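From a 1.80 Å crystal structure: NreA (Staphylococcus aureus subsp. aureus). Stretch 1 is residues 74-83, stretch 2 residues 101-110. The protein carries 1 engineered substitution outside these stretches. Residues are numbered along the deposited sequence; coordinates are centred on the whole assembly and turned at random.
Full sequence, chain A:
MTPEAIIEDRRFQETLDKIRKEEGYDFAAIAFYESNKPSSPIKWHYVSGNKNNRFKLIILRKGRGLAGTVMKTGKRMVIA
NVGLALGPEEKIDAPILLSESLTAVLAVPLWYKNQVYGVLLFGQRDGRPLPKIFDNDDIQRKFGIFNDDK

Stretch 1, residues 74-83: GKRMVIANVG
Stretch 2 (101-110) SLTAVLAVPL

This contact is a short antiparallel β-pairing, three residues of strand 77-79 laid at 174° against the strand that runs through Val-105 to Leu-110, closed at one end by a helix start and at the other by a glycine-to-proline packing.

The axes approach to 4.9 Å, and the register runs Met-77 to Ala-107, Val-78 to Leu-106, Ile-79 to Val-105, with CA-CA separations of 5.2, 4.7 and 5.2 Å. The wide pairs are the hydrogen-bonded ones. Met-77 N donates to Ala-107 O (2.9 Å) and Ala-107 N returns to Met-77 O (2.8 Å, nearly linear at 179°); Ile-79 N donates to Val-105 O (2.8 Å) and Val-105 N to Ile-79 O (2.9 Å). The backbone of 77-79 is extended (phi -122 to -126°, psi 106 to 132°), and the antiparallel register alternates wide and narrow pairs.

Side chains sort by face. Met-77 (m, t, p), Ile-79 (m, t), Val-105 (m) and Ala-107 share one: Ile-79 CB meets Val-105 CG2 at 3.8 Å, Met-77 CB lies 4.5 Å from Ala-107 CB, and the rest of the Met-77 side chain leads away. On the other face Val-78 (t) places CG2 3.8 Å from CD1 of Leu-106 (t, p).

Past the strand, Ala-80 turns to phi/psi -77/-26 and Asn-81 (-151/113, chi1 t) occupies the N-cap, its side chain capping a backbone N just beyond the stretch. Val-82 (-66/-45, t) enters the helix yet stays tied across: its N donates to Thr-103 O (2.9 Å, 170°), and its CG2 lies 3.5 Å from Leu-102 O.

At the opposite end Gly-74, just after a helix, adopts 67/20, a positive phi that favours glycine; its O sits 3.7 Å from Pro-109 CG. Arg-76 (-63/155, chi1 p) brings CA within 3.2 Å of Ala-107 O, a CA-H...O contact beside the first hydrogen-bonded pair.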

# COMPACT_ATOMS: atom_id res chain seq x y z
N GLY A 74 1.60 -13.22 -0.79
CA GLY A 74 2.80 -12.95 -1.54
C GLY A 74 2.68 -12.52 -2.99
O GLY A 74 3.64 -12.60 -3.76
N LYS A 75 1.49 -12.03 -3.37
CA LYS A 75 1.15 -11.72 -4.76
C LYS A 75 0.72 -10.27 -4.80
O LYS A 75 0.06 -9.82 -3.87
CB LYS A 75 -0.06 -12.56 -5.26
CG LYS A 75 0.14 -14.07 -5.26
CD LYS A 75 0.85 -14.53 -6.53
CE LYS A 75 1.78 -15.74 -6.27
NZ LYS A 75 0.98 -16.90 -5.80
N ARG A 76 1.11 -9.55 -5.85
CA ARG A 76 0.63 -8.14 -6.02
C ARG A 76 -0.88 -8.12 -6.19
O ARG A 76 -1.52 -9.11 -6.62
CB ARG A 76 1.31 -7.45 -7.15
CG ARG A 76 1.12 -8.10 -8.51
CD ARG A 76 1.48 -7.07 -9.57
NE ARG A 76 1.79 -7.68 -10.85
CZ ARG A 76 0.94 -8.25 -11.68
NH1 ARG A 76 1.42 -8.78 -12.81
NH2 ARG A 76 -0.37 -8.30 -11.43
N MET A 77 -1.47 -6.99 -5.84
CA MET A 77 -2.90 -6.73 -6.10
C MET A 77 -3.00 -5.48 -6.90
O MET A 77 -2.34 -4.48 -6.57
CB MET A 77 -3.62 -6.53 -4.78
CG MET A 77 -3.71 -7.74 -3.91
SD MET A 77 -4.82 -7.44 -2.51
CE MET A 77 -6.28 -6.83 -3.38
N VAL A 78 -3.77 -5.52 -7.97
CA VAL A 78 -3.90 -4.39 -8.86
C VAL A 78 -5.35 -4.08 -8.99
O VAL A 78 -6.16 -4.98 -9.31
CB VAL A 78 -3.32 -4.69 -10.22
CG1 VAL A 78 -3.52 -3.52 -11.14
CG2 VAL A 78 -1.84 -4.99 -10.18
N ILE A 79 -5.73 -2.85 -8.70
CA ILE A 79 -7.09 -2.39 -8.96
C ILE A 79 -7.06 -1.18 -9.89
O ILE A 79 -6.71 -0.06 -9.47
CB ILE A 79 -7.83 -2.08 -7.65
CG1 ILE A 79 -7.70 -3.25 -6.70
CG2 ILE A 79 -9.24 -1.64 -7.95
CD1 ILE A 79 -8.29 -2.98 -5.35
N ALA A 80 -7.44 -1.35 -11.16
CA ALA A 80 -7.21 -0.29 -12.15
C ALA A 80 -8.22 0.84 -11.99
O ALA A 80 -7.94 1.93 -12.40
CB ALA A 80 -7.27 -0.84 -13.59
N ASN A 81 -9.39 0.50 -11.44
CA ASN A 81 -10.44 1.44 -11.11
C ASN A 81 -11.26 0.95 -9.94
O ASN A 81 -12.01 -0.01 -10.02
CB ASN A 81 -11.40 1.80 -12.29
CG ASN A 81 -12.37 2.91 -11.89
OD1 ASN A 81 -13.40 2.67 -11.29
ND2 ASN A 81 -11.86 4.14 -11.94
N VAL A 82 -11.14 1.67 -8.83
CA VAL A 82 -11.76 1.29 -7.58
C VAL A 82 -13.29 1.34 -7.63
O VAL A 82 -13.93 0.37 -7.11
CB VAL A 82 -11.16 2.12 -6.38
CG1 VAL A 82 -11.95 1.89 -5.05
CG2 VAL A 82 -9.73 1.77 -6.16
N GLY A 83 -13.85 2.41 -8.21
CA GLY A 83 -15.29 2.65 -8.31
C GLY A 83 -16.01 1.53 -9.00
O GLY A 83 -17.10 1.05 -8.56
N SER A 101 -9.07 8.50 -0.55
CA SER A 101 -9.89 8.65 -1.78
C SER A 101 -9.13 8.14 -2.99
O SER A 101 -9.04 8.83 -4.01
CB SER A 101 -10.32 10.11 -2.02
OG SER A 101 -10.81 10.69 -0.81
N LEU A 102 -8.63 6.94 -2.86
CA LEU A 102 -7.89 6.35 -3.99
C LEU A 102 -8.82 5.74 -5.03
O LEU A 102 -9.78 4.99 -4.68
CB LEU A 102 -6.95 5.29 -3.42
CG LEU A 102 -5.97 5.72 -2.34
CD1 LEU A 102 -5.04 4.61 -1.84
CD2 LEU A 102 -5.19 6.93 -2.84
N THR A 103 -8.52 6.06 -6.27
CA THR A 103 -9.33 5.60 -7.41
C THR A 103 -8.68 4.49 -8.19
O THR A 103 -9.33 3.87 -8.98
CB THR A 103 -9.76 6.78 -8.32
OG1 THR A 103 -8.60 7.47 -8.79
CG2 THR A 103 -10.65 7.74 -7.53
N ALA A 104 -7.38 4.27 -8.00
CA ALA A 104 -6.65 3.10 -8.56
C ALA A 104 -5.52 2.78 -7.61
O ALA A 104 -4.97 3.68 -6.96
CB ALA A 104 -6.09 3.41 -9.93
N VAL A 105 -5.15 1.51 -7.53
CA VAL A 105 -4.08 1.09 -6.63
C VAL A 105 -3.26 -0.07 -7.18
O VAL A 105 -3.78 -0.93 -7.94
CB VAL A 105 -4.54 0.71 -5.18
CG1 VAL A 105 -5.14 1.90 -4.46
CG2 VAL A 105 -5.54 -0.37 -5.19
N LEU A 106 -1.99 -0.08 -6.81
CA LEU A 106 -1.02 -1.13 -7.15
C LEU A 106 -0.37 -1.44 -5.79
O LEU A 106 0.37 -0.60 -5.24
CB LEU A 106 0.04 -0.63 -8.13
CG LEU A 106 1.31 -1.48 -8.28
CD1 LEU A 106 0.97 -2.85 -8.76
CD2 LEU A 106 2.27 -0.79 -9.23
N ALA A 107 -0.61 -2.65 -5.26
CA ALA A 107 0.02 -3.03 -3.99
C ALA A 107 0.97 -4.21 -4.23
O ALA A 107 0.58 -5.22 -4.79
CB ALA A 107 -0.99 -3.39 -3.01
N VAL A 108 2.23 -3.99 -3.86
CA VAL A 108 3.26 -5.01 -4.14
C VAL A 108 3.95 -5.54 -2.89
O VAL A 108 4.20 -4.78 -1.96
CB VAL A 108 4.30 -4.45 -5.10
CG1 VAL A 108 3.68 -4.05 -6.42
CG2 VAL A 108 5.09 -3.29 -4.50
N PRO A 109 4.26 -6.85 -2.86
CA PRO A 109 4.95 -7.40 -1.68
C PRO A 109 6.38 -6.89 -1.63
O PRO A 109 7.05 -6.70 -2.70
CB PRO A 109 4.90 -8.88 -1.91
CG PRO A 109 4.83 -9.07 -3.36
CD PRO A 109 3.94 -7.92 -3.83
N LEU A 110 6.85 -6.66 -0.42
CA LEU A 110 8.26 -6.34 -0.19
C LEU A 110 8.91 -7.61 0.37
O LEU A 110 8.40 -8.18 1.34
CB LEU A 110 8.40 -5.20 0.78
CG LEU A 110 7.87 -3.88 0.19
CD1 LEU A 110 8.07 -2.82 1.25
CD2 LEU A 110 8.63 -3.44 -1.06